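Side-chain contact in phosphatase (Thermotoga maritima, PDB 1NF2), which is a magnesium-binding member of the haloacid dehalogenase family that probably acts as a phosphatase, with a separate substrate-binding domain: residues P134-S137 with E138-S141. Numbering follows the deposited sequence.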
loop_
_atom_site.group_PDB
_atom_site.type_symbol
_atom_site.label_atom_id
_atom_site.label_comp_id
_atom_site.label_asym_id
_atom_site.label_seq_id
_atom_site.Cartn_x
_atom_site.Cartn_y
_atom_site.Cartn_z
ATOM N N PRO A 134 -1.199 21.758 -14.797
ATOM C CA PRO A 134 -0.846 23.061 -14.222
ATOM C C PRO A 134 -1.914 23.591 -13.266
ATOM O O PRO A 134 -1.613 24.329 -12.326
ATOM C CB PRO A 134 -0.687 23.944 -15.454
ATOM C CG PRO A 134 -1.709 23.367 -16.395
ATOM C CD PRO A 134 -1.463 21.881 -16.242
ATOM N N ASN A 135 -3.162 23.196 -13.507
ATOM C CA ASN A 135 -4.280 23.635 -12.682
ATOM C C ASN A 135 -4.639 22.591 -11.622
ATOM O O ASN A 135 -5.798 22.454 -11.224
ATOM C CB ASN A 135 -5.484 23.923 -13.576
ATOM C CG ASN A 135 -6.641 24.523 -12.815
ATOM O OD1 ASN A 135 -6.470 25.480 -12.060
ATOM N ND2 ASN A 135 -7.831 23.966 -13.011
ATOM N N LEU A 136 -3.627 21.864 -11.160
ATOM C CA LEU A 136 -3.820 20.823 -10.161
ATOM C C LEU A 136 -4.473 21.357 -8.889
ATOM O O LEU A 136 -5.259 20.660 -8.247
ATOM C CB LEU A 136 -2.478 20.169 -9.830
ATOM C CG LEU A 136 -2.503 18.947 -8.910
ATOM C CD1 LEU A 136 -3.526 17.930 -9.407
ATOM C CD2 LEU A 136 -1.107 18.333 -8.869
ATOM N N SER A 137 -4.156 22.598 -8.529
ATOM C CA SER A 137 -4.733 23.191 -7.328
ATOM C C SER A 137 -6.256 23.145 -7.365
ATOM O O SER A 137 -6.890 22.885 -6.344
ATOM C CB SER A 137 -4.247 24.637 -7.149
ATOM O OG SER A 137 -4.546 25.432 -8.284
ATOM N N GLU A 138 -6.850 23.389 -8.531
ATOM C CA GLU A 138 -8.309 23.344 -8.636
ATOM C C GLU A 138 -8.822 21.905 -8.603
ATOM O O GLU A 138 -9.847 21.608 -7.978
ATOM C CB GLU A 138 -8.798 24.029 -9.919
ATOM C CG GLU A 138 -10.262 23.706 -10.249
ATOM C CD GLU A 138 -10.835 24.530 -11.396
ATOM O OE1 GLU A 138 -10.181 24.638 -12.453
ATOM O OE2 GLU A 138 -11.955 25.059 -11.241
ATOM N N LEU A 139 -8.104 21.020 -9.285
ATOM C CA LEU A 139 -8.461 19.610 -9.348
ATOM C C LEU A 139 -8.585 19.054 -7.923
ATOM O O LEU A 139 -9.610 18.478 -7.550
ATOM C CB LEU A 139 -7.380 18.848 -10.133
ATOM C CG LEU A 139 -7.725 17.505 -10.781
ATOM C CD1 LEU A 139 -8.830 17.719 -11.771
ATOM C CD2 LEU A 139 -6.518 16.924 -11.503
ATOM N N VAL A 140 -7.539 19.245 -7.127
ATOM C CA VAL A 140 -7.520 18.760 -5.751
ATOM C C VAL A 140 -8.528 19.479 -4.864
ATOM O O VAL A 140 -9.369 18.846 -4.228
ATOM C CB VAL A 140 -6.125 18.932 -5.113
ATOM C CG1 VAL A 140 -6.166 18.506 -3.651
ATOM C CG2 VAL A 140 -5.100 18.111 -5.876
ATOM N N SER A 141 -8.434 20.803 -4.825
ATOM C CA SER A 141 -9.322 21.617 -4.003
ATOM C C SER A 141 -10.801 21.300 -4.185
ATOM O O SER A 141 -11.613 21.603 -3.315
ATOM C CB SER A 141 -9.078 23.102 -4.286
ATOM O OG SER A 141 -7.762 23.475 -3.910
#
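Asn135 and Glu138 meet at the start of helix 136-143, where Asn135 holds the N-cap position without making a capping bond through its side chain. Its amide instead reaches along the first turn: Asn135 ND2 donates to Glu138 OE1, modelled at 2.5 Å, shorter than is usual for such a bond, so the exact length is doubtful. The acceptor lies almost in the amide plane and offers its anti lone pair, while the carboxylate stands nearly at right angles to the amide, 80° away. Asn135 CG lies anti to the backbone N (chi1 -174°), which sets the amide beside Glu138 CB. With an alanine here, Glu138 OE1 would probably lose this donor and its carboxylate would be freer to turn. The backbone O of Asn135 receives weak bonds from Glu138 N and Leu139 N.

Leu136 turns to the other side of the helix, the one that packs on the sheet. Leu136 CD1 touches Leu139 CD2 at 3.8 Å and Val140 CG2 at 3.9 Å, and the three side chains share Ile106; Leu136 and Val140 also touch Ala104, and Leu136 and Leu139 touch Tyr111. This joins the helix to strands 102-105 and 110-112 of the six-stranded sheet, away from the magnesium site. Val140 N gives Leu136 O a helical bond of 2.9 Å.

At Ser137 the backbone carbonyl is gripped twice by Ser141. Ser141 N lies 3.0 Å from Ser137 O; from the opposite face of the carbonyl plane, set beside its own backbone N (chi1 -64°), Ser141 OG donates to that same Ser137 O at 2.7 Å.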